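Long-range contacts in malonate decarboxylase subunit alpha (PDB 6MPR), which probably transfers the acyl-carrier protein from its acetyl thioester to malonate, giving the malonyl thioester that is then decarboxylated: residues 87-92 against 106-112; 143-147 against 350-355; 279-284 against 541-545. One frame throughout, in Å; residues are numbered along the deposited sequence. Where two conformers were deposited one is given.

Overall arrangement
As an example of how one long chain is closed on itself at several scales, the contacts can be followed from the N terminus. Interaction 1 comes first and closes a short loop: helix 100-107 lies between strands 90-94 and 111-116, neighbours in the parallel eight-stranded sheet. Interaction 2 then spans 202 intervening residues, bringing helix 143-149, just after edge strand 136-140 of that sheet, against helix 350-359, which precedes strand 363-366 of the mixed sheet. Interaction 3 joins helix 272-287 to the late loop 541-545. Its segments alternate with those of interaction 2, so the two cross, their centres about 31 Å apart; interaction 1 is in series with both.

Interaction 1. Residues 87-92 against 106-112; sequences LHDLHM and FEKGIAR
Leu90 and Ala111 pair as parallel strand neighbours, CA to CA 4.2 Å, just where both strands begin. The Leu90 backbone is gripped from both ends: its N donates to Ile110 O at 3.0 Å and its O accepts from Arg112 N at 2.9 Å, both bonds close to straight. Ahead of the pairing His88 still lies close to Ile110, and a water joins the two backbones, accepting from Asp89 N and donating to Gly109 O. Gly109, at positive phi, ends the preceding helix in a Schellman motif and turns the chain into the strand. Strand 90-94, helix 100-107 and strand 111-116 thus form a beta-alpha-beta crossover of the parallel sheet. On the face that carries Leu90 and Ala111, Met92 lays CG 3.5 Å from Ala111 CB. The same CG lies 3.9 Å from Phe106 CZ, approaching the ring obliquely, while Ala111 CB sits over one ring face toward its rim. Leu90 CD1 lies 3.8 Å from Ile110 CG2, the two side chains running side by side and pointing the same way. At the exposed end, His88 ND1 donates in the ring plane to the anti lone pair of Asp89 OD2, 2.9 Å away.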
ATOM      1  N   LEU A  87      -9.465  27.171  20.019  1.00 18.30           N
ATOM      2  CA  LEU A  87      -8.938  25.923  19.469  1.00 14.34           C
ATOM      3  C   LEU A  87      -8.101  25.222  20.534  1.00 21.70           C
ATOM      4  O   LEU A  87      -6.995  25.668  20.853  1.00 17.28           O
ATOM      5  CB  LEU A  87      -8.103  26.170  18.210  1.00 13.22           C
ATOM      6  CG  LEU A  87      -8.820  26.882  17.076  1.00 19.21           C
ATOM      7  CD1 LEU A  87      -7.941  26.865  15.822  1.00 15.64           C
ATOM      8  CD2 LEU A  87     -10.161  26.227  16.814  1.00 18.02           C
ATOM      9  N   HIS A  88      -8.624  24.115  21.059  1.00 18.29           N
ATOM     10  CA  HIS A  88      -7.933  23.296  22.044  1.00 17.61           C
ATOM     11  C   HIS A  88      -8.280  21.842  21.768  1.00 20.40           C
ATOM     12  O   HIS A  88      -9.222  21.545  21.029  1.00 14.75           O
ATOM     13  CB  HIS A  88      -8.311  23.679  23.480  1.00 19.48           C
ATOM     14  CG  HIS A  88      -9.787  23.731  23.716  1.00 24.68           C
ATOM     15  ND1 HIS A  88     -10.525  22.624  24.075  1.00 22.59           N
ATOM     16  CD2 HIS A  88     -10.665  24.758  23.632  1.00 25.63           C
ATOM     17  CE1 HIS A  88     -11.794  22.967  24.201  1.00 27.94           C
ATOM     18  NE2 HIS A  88     -11.907  24.256  23.940  1.00 23.30           N
ATOM     19  N   ASP A  89      -7.481  20.937  22.342  1.00 21.26           N
ATOM     20  CA  ASP A  89      -7.700  19.492  22.223  1.00 19.71           C
ATOM     21  C   ASP A  89      -7.713  19.039  20.773  1.00 19.28           C
ATOM     22  O   ASP A  89      -8.388  18.063  20.419  1.00 19.00           O
ATOM     23  CB  ASP A  89      -8.988  19.059  22.924  1.00 15.87           C
ATOM     24  CG  ASP A  89      -8.887  19.176  24.428  1.00 28.84           C
ATOM     25  OD1 ASP A  89      -8.230  18.314  25.042  1.00 32.05           O
ATOM     26  OD2 ASP A  89      -9.422  20.156  24.987  1.00 30.79           O
ATOM     27  N   LEU A  90      -6.968  19.741  19.925  1.00 15.30           N
ATOM     28  CA  LEU A  90      -6.795  19.282  18.555  1.00 12.24           C
ATOM     29  C   LEU A  90      -6.048  17.955  18.540  1.00 17.14           C
ATOM     30  O   LEU A  90      -5.102  17.745  19.298  1.00 14.32           O
ATOM     31  CB  LEU A  90      -6.040  20.327  17.724  1.00 13.07           C
ATOM     32  CG  LEU A  90      -6.780  21.644  17.473  1.00 12.88           C
ATOM     33  CD1 LEU A  90      -6.114  22.466  16.387  1.00 14.71           C
ATOM     34  CD2 LEU A  90      -8.266  21.387  17.153  1.00 15.04           C
ATOM     35  N   HIS A  91      -6.493  17.050  17.685  1.00 14.21           N
ATOM     36  CA  HIS A  91      -5.843  15.758  17.498  1.00 14.21           C
ATOM     37  C   HIS A  91      -5.065  15.899  16.199  1.00 13.65           C
ATOM     38  O   HIS A  91      -5.647  15.893  15.109  1.00 12.14           O
ATOM     39  CB  HIS A  91      -6.882  14.639  17.459  1.00 15.42           C
ATOM     40  CG  HIS A  91      -6.321  13.268  17.228  1.00 11.99           C
ATOM     41  ND1 HIS A  91      -7.065  12.131  17.444  1.00 14.88           N
ATOM     42  CD2 HIS A  91      -5.111  12.846  16.787  1.00 11.55           C
ATOM     43  CE1 HIS A  91      -6.335  11.064  17.163  1.00 18.21           C
ATOM     44  NE2 HIS A  91      -5.146  11.471  16.751  1.00 12.82           N
ATOM     45  N   MET A  92      -3.752  16.082  16.318  1.00  9.83           N
ATOM     46  CA  MET A  92      -2.940  16.311  15.130  1.00 11.27           C
ATOM     47  C   MET A  92      -2.565  14.988  14.497  1.00  9.40           C
ATOM     48  O   MET A  92      -2.217  14.019  15.188  1.00 11.76           O
ATOM     49  CB  MET A  92      -1.673  17.098  15.470  1.00 12.19           C
ATOM     50  CG  MET A  92      -1.955  18.425  16.169  1.00 18.04           C
ATOM     51  SD  MET A  92      -3.115  19.499  15.280  1.00 13.30           S
ATOM     52  CE  MET A  92      -2.205  19.746  13.743  1.00 15.07           C
ATOM     53  N   PHE A 106       1.382  21.852  21.150  1.00 15.49           N
ATOM     54  CA  PHE A 106       1.111  21.106  22.373  1.00 16.13           C
ATOM     55  C   PHE A 106       1.514  21.899  23.600  1.00 21.88           C
ATOM     56  O   PHE A 106       0.764  21.950  24.582  1.00 22.22           O
ATOM     57  CB  PHE A 106       1.821  19.754  22.311  1.00 14.67           C
ATOM     58  CG  PHE A 106       1.361  18.911  21.144  1.00 15.18           C
ATOM     59  CD1 PHE A 106       1.948  19.046  19.889  1.00 17.71           C
ATOM     60  CD2 PHE A 106       0.319  18.014  21.295  1.00 11.65           C
ATOM     61  CE1 PHE A 106       1.506  18.285  18.807  1.00 15.27           C
ATOM     62  CE2 PHE A 106      -0.127  17.255  20.232  1.00 11.75           C
ATOM     63  CZ  PHE A 106       0.475  17.390  18.974  1.00 11.23           C
ATOM     64  N   GLU A 107       2.676  22.549  23.553  1.00 21.01           N
ATOM     65  CA  GLU A 107       3.061  23.436  24.645  1.00 21.37           C
ATOM     66  C   GLU A 107       1.998  24.491  24.905  1.00 25.51           C
ATOM     67  O   GLU A 107       1.694  24.805  26.061  1.00 23.30           O
ATOM     68  CB  GLU A 107       4.398  24.091  24.322  1.00 23.43           C
ATOM     69  CG  GLU A 107       5.016  24.835  25.478  1.00 38.60           C
ATOM     70  CD  GLU A 107       6.400  25.329  25.139  1.00 48.79           C
ATOM     71  OE1 GLU A 107       7.024  24.742  24.228  1.00 50.71           O
ATOM     72  OE2 GLU A 107       6.860  26.304  25.771  1.00 59.88           O
ATOM     73  N   LYS A 108       1.398  25.034  23.844  1.00 24.97           N
ATOM     74  CA  LYS A 108       0.455  26.137  23.994  1.00 22.07           C
ATOM     75  C   LYS A 108      -0.964  25.684  24.339  1.00 26.11           C
ATOM     76  O   LYS A 108      -1.835  26.538  24.533  1.00 23.85           O
ATOM     77  CB  LYS A 108       0.424  26.978  22.708  1.00 24.99           C
ATOM     78  CG  LYS A 108       1.692  27.771  22.439  1.00 26.54           C
ATOM     79  CD  LYS A 108       1.613  28.552  21.139  1.00 30.88           C
ATOM     80  CE  LYS A 108       2.691  29.628  21.098  1.00 37.59           C
ATOM     81  NZ  LYS A 108       2.677  30.382  19.822  1.00 38.63           N
ATOM     82  N   GLY A 109      -1.230  24.382  24.408  1.00 23.50           N
ATOM     83  CA  GLY A 109      -2.565  23.931  24.737  1.00 25.11           C
ATOM     84  C   GLY A 109      -3.533  23.942  23.582  1.00 21.44           C
ATOM     85  O   GLY A 109      -4.745  23.832  23.805  1.00 21.44           O
ATOM     86  N   ILE A 110      -3.037  24.082  22.355  1.00 17.21           N
ATOM     87  CA  ILE A 110      -3.899  24.035  21.180  1.00 16.76           C
ATOM     88  C   ILE A 110      -4.161  22.591  20.770  1.00 22.23           C
ATOM     89  O   ILE A 110      -5.305  22.200  20.513  1.00 18.11           O
ATOM     90  CB  ILE A 110      -3.268  24.850  20.039  1.00 16.40           C
ATOM     91  CG1 ILE A 110      -3.239  26.339  20.431  1.00 18.47           C
ATOM     92  CG2 ILE A 110      -4.012  24.590  18.732  1.00 17.06           C
ATOM     93  CD1 ILE A 110      -2.330  27.206  19.576  1.00 21.06           C
ATOM     94  N   ALA A 111      -3.108  21.782  20.738  1.00 18.00           N
ATOM     95  CA  ALA A 111      -3.182  20.365  20.410  1.00 15.30           C
ATOM     96  C   ALA A 111      -2.936  19.529  21.662  1.00 15.25           C
ATOM     97  O   ALA A 111      -2.231  19.958  22.583  1.00 14.23           O
ATOM     98  CB  ALA A 111      -2.159  20.001  19.329  1.00 11.81           C
ATOM     99  N   ARG A 112      -3.531  18.332  21.702  1.00 12.94           N
ATOM    100  CA  ARG A 112      -3.301  17.409  22.815  1.00 15.47           C
ATOM    101  C   ARG A 112      -2.830  16.040  22.331  1.00 15.47           C
ATOM    102  O   ARG A 112      -1.885  15.472  22.885  1.00 21.93           O
ATOM    103  CB  ARG A 112      -4.561  17.237  23.661  1.00 16.56           C
ATOM    104  CG  ARG A 112      -4.275  16.778  25.093  1.00 31.47           C
ATOM    105  CD  ARG A 112      -3.433  17.842  25.767  1.00 36.79           C
ATOM    106  NE  ARG A 112      -3.350  17.736  27.218  1.00 43.51           N
ATOM    107  CZ  ARG A 112      -3.072  18.764  28.014  1.00 47.62           C
ATOM    108  NH1 ARG A 112      -2.874  19.974  27.496  1.00 44.93           N
ATOM    109  NH2 ARG A 112      -3.002  18.592  29.329  1.00 55.71           N
TER
HETATM  110  O   HOH W   1      -5.381  21.001  24.055  1.00 20.98           O

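Interaction 2. Residues 143-147 against 350-355; sequences YIELY and RMMCQL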
ATOM      1  N   TYR A 143       4.583   5.663   6.960  1.00 10.46           N
ATOM      2  CA  TYR A 143       3.800   6.675   6.240  1.00  8.33           C
ATOM      3  C   TYR A 143       2.484   6.131   5.689  1.00  9.71           C
ATOM      4  O   TYR A 143       1.406   6.656   5.988  1.00  8.49           O
ATOM      5  CB  TYR A 143       4.598   7.267   5.074  1.00  7.86           C
ATOM      6  CG  TYR A 143       5.754   8.159   5.453  1.00  7.65           C
ATOM      7  CD1 TYR A 143       5.616   9.162   6.409  1.00  8.71           C
ATOM      8  CD2 TYR A 143       6.992   7.995   4.836  1.00 13.42           C
ATOM      9  CE1 TYR A 143       6.684   9.971   6.743  1.00  8.83           C
ATOM     10  CE2 TYR A 143       8.058   8.797   5.166  1.00 13.28           C
ATOM     11  CZ  TYR A 143       7.900   9.783   6.102  1.00 13.39           C
ATOM     12  OH  TYR A 143       8.964  10.583   6.429  1.00 15.81           O
ATOM     13  N   ILE A 144       2.551   5.107   4.835  1.00 13.31           N
ATOM     14  CA  ILE A 144       1.312   4.704   4.178  1.00  8.74           C
ATOM     15  C   ILE A 144       0.374   3.978   5.128  1.00  9.61           C
ATOM     16  O   ILE A 144      -0.823   3.901   4.848  1.00  9.03           O
ATOM     17  CB  ILE A 144       1.551   3.850   2.919  1.00 10.87           C
ATOM     18  CG1 ILE A 144       2.266   2.544   3.262  1.00 10.25           C
ATOM     19  CG2 ILE A 144       2.295   4.677   1.866  1.00 14.04           C
ATOM     20  CD1 ILE A 144       2.371   1.609   2.078  1.00 12.46           C
ATOM     21  N   GLU A 145       0.881   3.454   6.251  1.00 10.69           N
ATOM     22  CA  GLU A 145      -0.007   2.996   7.322  1.00  9.94           C
ATOM     23  C   GLU A 145      -0.823   4.152   7.889  1.00 11.35           C
ATOM     24  O   GLU A 145      -2.039   4.031   8.102  1.00 10.12           O
ATOM     25  CB  GLU A 145       0.829   2.316   8.417  1.00  8.01           C
ATOM     26  CG  GLU A 145       0.072   1.844   9.650  1.00  8.43           C
ATOM     27  CD  GLU A 145       1.034   1.418  10.764  1.00 12.31           C
ATOM     28  OE1 GLU A 145       0.578   0.791  11.745  1.00 11.62           O
ATOM     29  OE2 GLU A 145       2.242   1.748  10.671  1.00 11.92           O
ATOM     30  N   LEU A 146      -0.173   5.290   8.135  1.00  8.53           N
ATOM     31  CA  LEU A 146      -0.903   6.445   8.643  1.00  7.54           C
ATOM     32  C   LEU A 146      -1.923   6.928   7.612  1.00 10.15           C
ATOM     33  O   LEU A 146      -3.070   7.224   7.967  1.00  8.92           O
ATOM     34  CB  LEU A 146       0.077   7.564   9.036  1.00  7.50           C
ATOM     35  CG  LEU A 146      -0.523   8.827   9.668  1.00  8.01           C
ATOM     36  CD1 LEU A 146      -1.175   8.502  10.994  1.00 10.32           C
ATOM     37  CD2 LEU A 146       0.532   9.904   9.871  1.00 12.20           C
ATOM     38  N   TYR A 147      -1.540   7.001   6.325  1.00  7.14           N
ATOM     39  CA  TYR A 147      -2.525   7.414   5.317  1.00  7.00           C
ATOM     40  C   TYR A 147      -3.737   6.494   5.329  1.00 10.58           C
ATOM     41  O   TYR A 147      -4.872   6.936   5.102  1.00 11.39           O
ATOM     42  CB  TYR A 147      -1.952   7.404   3.894  1.00 12.05           C
ATOM     43  CG  TYR A 147      -0.642   8.112   3.652  1.00 11.77           C
ATOM     44  CD1 TYR A 147      -0.228   9.162   4.452  1.00 11.24           C
ATOM     45  CD2 TYR A 147       0.184   7.719   2.582  1.00  8.42           C
ATOM     46  CE1 TYR A 147       0.985   9.786   4.232  1.00  7.85           C
ATOM     47  CE2 TYR A 147       1.398   8.333   2.356  1.00 12.51           C
ATOM     48  CZ  TYR A 147       1.792   9.367   3.181  1.00 13.06           C
ATOM     49  OH  TYR A 147       2.988  10.004   2.970  1.00 13.40           O
ATOM     50  N   ARG A 350       4.055  10.141  -2.803  1.00  8.62           N
ATOM     51  CA  ARG A 350       4.676   9.347  -1.738  1.00  8.96           C
ATOM     52  C   ARG A 350       3.892   8.068  -1.472  1.00  9.93           C
ATOM     53  O   ARG A 350       4.491   7.002  -1.259  1.00  8.59           O
ATOM     54  CB  ARG A 350       4.840  10.176  -0.451  1.00 11.49           C
ATOM     55  CG  ARG A 350       5.370   9.336   0.744  1.00  8.89           C
ATOM     56  CD  ARG A 350       6.004  10.197   1.844  1.00  8.51           C
ATOM     57  NE  ARG A 350       7.356  10.618   1.470  1.00 12.49           N
ATOM     58  CZ  ARG A 350       7.715  11.863   1.174  1.00 10.86           C
ATOM     59  NH1 ARG A 350       6.831  12.846   1.232  1.00  9.51           N
ATOM     60  NH2 ARG A 350       8.970  12.139   0.826  1.00 12.28           N
ATOM     61  N   MET A 351       2.560   8.128  -1.510  1.00  8.19           N
ATOM     62  CA  MET A 351       1.778   6.909  -1.300  0.56 10.07           C
ATOM     63  C   MET A 351       2.086   5.865  -2.369  1.00  9.41           C
ATOM     64  O   MET A 351       2.319   4.685  -2.057  1.00  7.71           O
ATOM     65  CB  MET A 351       0.281   7.212  -1.276  0.56 11.10           C
ATOM     66  CG  MET A 351      -0.544   5.925  -1.212  0.56 10.64           C
ATOM     67  SD  MET A 351      -2.042   6.008  -0.238  0.56 35.17           S
ATOM     68  CE  MET A 351      -3.234   6.616  -1.412  0.56 36.79           C
ATOM     69  N   MET A 352       2.094   6.274  -3.642  1.00  9.03           N
ATOM     70  CA  MET A 352       2.327   5.309  -4.717  1.00 10.84           C
ATOM     71  C   MET A 352       3.746   4.763  -4.679  1.00 11.04           C
ATOM     72  O   MET A 352       3.971   3.561  -4.903  1.00  8.91           O
ATOM     73  CB  MET A 352       2.015   5.958  -6.066  1.00  8.08           C
ATOM     74  CG  MET A 352       2.183   5.063  -7.292  1.00 11.66           C
ATOM     75  SD  MET A 352       1.716   6.013  -8.766  1.00 16.05           S
ATOM     76  CE  MET A 352      -0.068   6.017  -8.587  1.00 12.55           C
ATOM     77  N   CYS A 353       4.707   5.628  -4.368  1.00  8.53           N
ATOM     78  CA  CYS A 353       6.097   5.206  -4.338  1.00  9.54           C
ATOM     79  C   CYS A 353       6.362   4.278  -3.157  1.00  8.25           C
ATOM     80  O   CYS A 353       7.063   3.276  -3.300  1.00  8.95           O
ATOM     81  CB  CYS A 353       6.991   6.442  -4.274  1.00  7.75           C
ATOM     82  SG  CYS A 353       8.672   6.162  -4.776  1.00 10.51           S
ATOM     83  N   GLN A 354       5.817   4.603  -1.979  1.00  7.91           N
ATOM     84  CA  GLN A 354       5.950   3.699  -0.831  1.00  9.73           C
ATOM     85  C   GLN A 354       5.275   2.358  -1.097  1.00  7.15           C
ATOM     86  O   GLN A 354       5.809   1.305  -0.728  1.00  8.55           O
ATOM     87  CB  GLN A 354       5.356   4.345   0.415  1.00 12.46           C
ATOM     88  CG  GLN A 354       6.245   5.382   1.075  1.00  9.85           C
ATOM     89  CD  GLN A 354       7.381   4.757   1.848  1.00  9.83           C
ATOM     90  OE1 GLN A 354       7.225   3.685   2.433  1.00  9.50           O
ATOM     91  NE2 GLN A 354       8.533   5.416   1.855  1.00 10.48           N
ATOM     92  N   LEU A 355       4.097   2.374  -1.737  1.00  8.83           N
ATOM     93  CA  LEU A 355       3.446   1.114  -2.099  1.00 12.97           C
ATOM     94  C   LEU A 355       4.340   0.272  -3.008  1.00  9.64           C
ATOM     95  O   LEU A 355       4.496  -0.940  -2.797  1.00 10.54           O
ATOM     96  CB  LEU A 355       2.108   1.392  -2.781  1.00 12.49           C
ATOM     97  CG  LEU A 355       1.159   0.194  -2.834  1.00 29.58           C
ATOM     98  CD1 LEU A 355       0.875  -0.339  -1.421  1.00 25.25           C
ATOM     99  CD2 LEU A 355      -0.128   0.591  -3.544  1.00 38.22           C
TER
HETATM  100  O   HOH W   2       5.290   4.023   4.442  1.00 10.51           O
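Tyr143 presents one ring face to the aliphatic part of Arg350, whose CD lies 3.8 Å from Tyr143 CD2, displaced toward the rim: a CH-pi contact. The arginine reaches there with CG anti to its backbone N (chi1 175°) and a bend at chi3, and its guanidinium plane is turned 50° from the ring. Tyr147 comes in across the same side chain at about a right angle, its OH 3.2 Å from Arg350 CD. Asp180 accepts a hydrogen bond from this hydroxyl and, with Glu179, forms salt bridges with Arg350 NH1, while Gln69 bonds NH2, so both terminal nitrogens are held. Further along, Met351 slides past Tyr147 in the opposite direction, its CB 3.9 Å from Tyr147 CD2. Ile144 wedges its CG2 against Gln354 CB at 3.4 Å, a tight fit, while its CD1 meets Leu355 CD1 at 4.3 Å. One water accepts from Ile144 N and donates to Gln354 OE1, which also takes a bond from Asn393. With axes 9.9 Å apart and crossing at -125°, the segments make a buried helix-helix interface joining the two sheet-bearing halves of the chain.

Interaction 3. Residues 279-284 against 541-545; sequences LILPTY and LLAAK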
ATOM      1  N   LEU A 279      27.380   6.040  -6.318  1.00 17.12           N
ATOM      2  CA  LEU A 279      28.515   6.674  -6.983  1.00 13.41           C
ATOM      3  C   LEU A 279      29.587   5.698  -7.462  1.00 17.33           C
ATOM      4  O   LEU A 279      30.445   6.100  -8.257  1.00 16.08           O
ATOM      5  CB  LEU A 279      29.154   7.719  -6.064  1.00 13.96           C
ATOM      6  CG  LEU A 279      28.296   8.980  -5.923  1.00 16.02           C
ATOM      7  CD1 LEU A 279      28.851   9.910  -4.846  1.00 19.06           C
ATOM      8  CD2 LEU A 279      28.196   9.697  -7.265  1.00 15.03           C
ATOM      9  N   ILE A 280      29.573   4.436  -7.033  1.00 14.46           N
ATOM     10  CA  ILE A 280      30.538   3.484  -7.561  1.00 14.64           C
ATOM     11  C   ILE A 280      29.907   2.467  -8.497  1.00 18.20           C
ATOM     12  O   ILE A 280      30.631   1.647  -9.065  1.00 13.83           O
ATOM     13  CB  ILE A 280      31.349   2.763  -6.457  1.00 14.17           C
ATOM     14  CG1 ILE A 280      30.497   1.765  -5.677  1.00 18.53           C
ATOM     15  CG2 ILE A 280      32.063   3.753  -5.544  1.00 16.59           C
ATOM     16  CD1 ILE A 280      31.307   0.877  -4.763  1.00 19.23           C
ATOM     17  N   LEU A 281      28.593   2.498  -8.701  1.00 14.47           N
ATOM     18  CA  LEU A 281      28.038   1.706  -9.797  1.00 16.02           C
ATOM     19  C   LEU A 281      28.741   1.978 -11.120  1.00 16.45           C
ATOM     20  O   LEU A 281      29.151   1.010 -11.777  1.00 14.85           O
ATOM     21  CB  LEU A 281      26.526   1.939  -9.916  1.00 18.86           C
ATOM     22  CG  LEU A 281      25.670   1.213  -8.889  1.00 17.25           C
ATOM     23  CD1 LEU A 281      24.243   1.696  -9.041  1.00 12.50           C
ATOM     24  CD2 LEU A 281      25.770  -0.301  -9.105  1.00 17.49           C
ATOM     25  N   PRO A 282      28.957   3.229 -11.551  1.00 17.13           N
ATOM     26  CA  PRO A 282      29.559   3.439 -12.876  1.00 17.24           C
ATOM     27  C   PRO A 282      31.053   3.174 -12.932  1.00 17.93           C
ATOM     28  O   PRO A 282      31.636   3.252 -14.022  1.00 16.42           O
ATOM     29  CB  PRO A 282      29.263   4.926 -13.167  1.00 23.06           C
ATOM     30  CG  PRO A 282      28.188   5.317 -12.180  1.00 15.33           C
ATOM     31  CD  PRO A 282      28.482   4.500 -10.974  1.00 16.57           C
ATOM     32  N   THR A 283      31.698   2.887 -11.803  1.00 17.16           N
ATOM     33  CA  THR A 283      33.127   2.590 -11.773  1.00 18.46           C
ATOM     34  C   THR A 283      33.346   1.144 -11.346  1.00 17.91           C
ATOM     35  O   THR A 283      33.679   0.297 -12.176  1.00 17.91           O
ATOM     36  CB  THR A 283      33.864   3.548 -10.836  1.00 19.97           C
ATOM     37  OG1 THR A 283      33.235   3.524  -9.549  1.00 17.40           O
ATOM     38  CG2 THR A 283      33.835   4.970 -11.380  1.00 20.68           C
ATOM     39  N   TYR A 284      33.140   0.830 -10.069  1.00 19.48           N
ATOM     40  CA  TYR A 284      33.286  -0.548  -9.615  1.00 20.10           C
ATOM     41  C   TYR A 284      32.253  -1.460 -10.270  1.00 20.52           C
ATOM     42  O   TYR A 284      32.580  -2.568 -10.713  1.00 22.45           O
ATOM     43  CB  TYR A 284      33.173  -0.595  -8.096  1.00 20.66           C
ATOM     44  CG  TYR A 284      33.308  -1.973  -7.505  1.00 15.46           C
ATOM     45  CD1 TYR A 284      34.502  -2.673  -7.606  1.00 16.22           C
ATOM     46  CD2 TYR A 284      32.252  -2.558  -6.809  1.00 20.25           C
ATOM     47  CE1 TYR A 284      34.635  -3.939  -7.042  1.00 19.93           C
ATOM     48  CE2 TYR A 284      32.374  -3.821  -6.243  1.00 18.29           C
ATOM     49  CZ  TYR A 284      33.564  -4.504  -6.367  1.00 21.63           C
ATOM     50  OH  TYR A 284      33.684  -5.757  -5.803  1.00 20.84           O
ATOM     51  N   LEU A 541      37.439   5.616  -6.292  1.00 20.44           N
ATOM     52  CA  LEU A 541      36.390   4.842  -6.946  1.00 19.56           C
ATOM     53  C   LEU A 541      35.119   5.652  -7.183  1.00 17.79           C
ATOM     54  O   LEU A 541      34.312   5.278  -8.042  1.00 19.55           O
ATOM     55  CB  LEU A 541      36.043   3.609  -6.118  1.00 22.42           C
ATOM     56  CG  LEU A 541      36.759   2.315  -6.480  1.00 30.50           C
ATOM     57  CD1 LEU A 541      36.198   1.179  -5.653  1.00 20.91           C
ATOM     58  CD2 LEU A 541      36.611   2.031  -7.977  1.00 25.11           C
ATOM     59  N   LEU A 542      34.909   6.731  -6.433  1.00 22.71           N
ATOM     60  CA  LEU A 542      33.690   7.521  -6.586  1.00 15.44           C
ATOM     61  C   LEU A 542      33.641   8.193  -7.957  1.00 19.10           C
ATOM     62  O   LEU A 542      34.602   8.843  -8.372  1.00 18.98           O
ATOM     63  CB  LEU A 542      33.615   8.569  -5.478  1.00 17.48           C
ATOM     64  CG  LEU A 542      33.475   8.030  -4.055  1.00 17.37           C
ATOM     65  CD1 LEU A 542      33.770   9.130  -3.053  1.00 20.86           C
ATOM     66  CD2 LEU A 542      32.074   7.447  -3.815  1.00 17.27           C
ATOM     67  N   ALA A 543      32.506   8.051  -8.655  1.00 19.29           N
ATOM     68  CA  ALA A 543      32.340   8.733  -9.937  1.00 18.57           C
ATOM     69  C   ALA A 543      32.346  10.245  -9.770  1.00 18.81           C
ATOM     70  O   ALA A 543      32.707  10.972 -10.701  1.00 17.50           O
ATOM     71  CB  ALA A 543      31.041   8.291 -10.618  1.00 14.93           C
ATOM     72  N   ALA A 544      31.925  10.734  -8.607  1.00 19.95           N
ATOM     73  CA  ALA A 544      31.997  12.151  -8.277  1.00 19.12           C
ATOM     74  C   ALA A 544      32.552  12.284  -6.869  1.00 20.85           C
ATOM     75  O   ALA A 544      32.088  11.599  -5.952  1.00 21.64           O
ATOM     76  CB  ALA A 544      30.617  12.819  -8.384  1.00 18.94           C
ATOM     77  N   LYS A 545      33.541  13.161  -6.700  1.00 16.43           N
ATOM     78  CA  LYS A 545      34.207  13.382  -5.420  1.00 16.40           C
ATOM     79  C   LYS A 545      33.598  14.516  -4.605  1.00 20.89           C
ATOM     80  O   LYS A 545      33.914  14.645  -3.415  1.00 24.57           O
ATOM     81  CB  LYS A 545      35.694  13.686  -5.651  1.00 25.32           C
ATOM     82  CG  LYS A 545      36.594  12.466  -5.771  1.00 32.73           C
ATOM     83  CD  LYS A 545      36.280  11.662  -7.011  1.00 33.02           C
ATOM     84  CE  LYS A 545      37.372  10.642  -7.298  1.00 31.49           C
ATOM     85  NZ  LYS A 545      37.106   9.942  -8.583  1.00 34.74           N
TER
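Leu541 starts the second segment by offering its carbonyl to Thr283. The hydroxyl OG1 donates to Leu541 O at a short 2.6 Å, lying in the carbonyl plane. Thr283 aims it there by holding OG1 between its own backbone N and carbonyl carbon (chi1 53°). The same carbonyl oxygen also rests 3.7 Å from Ile280 CG2, and Leu541 CB packs on that methyl, while the leucine's CD1 reaches the CB of Tyr284. Leu542 sets off away from the helix, but its CD2 returns to lie 3.7 Å from Leu279 CB, the two leucines crossing at a slant, and 4.1 Å from Ile280 CG2. The helix being gripped is 272-287, which is kinked here: a wider pi-type turn spans 281-284, and the regular i+4 bonding is broken at Pro282, which has no N-H, and at Thr283. Thr283 N, which a regular helix would turn to Leu279 O, bonds Ile280 O instead, and Leu279 O accepts from Ala543 N at 2.9 Å, the donor tilted 30° from the carbonyl plane. The loop backbone thus occupies a carbonyl at the helix irregularity. Ala543 turns its CB toward the helix, 3.3 Å from Leu279 O, with Pro282 CG beyond. Ala544 packs its CB on Leu279 CD2 at 4.1 Å and on helix 547-553; its O is buried without a polar partner. Lys545 curls back on the loop, NZ donating to Leu542 O at 2.7 Å, while Asp549 accepts from its backbone N as helix 547-553 begins.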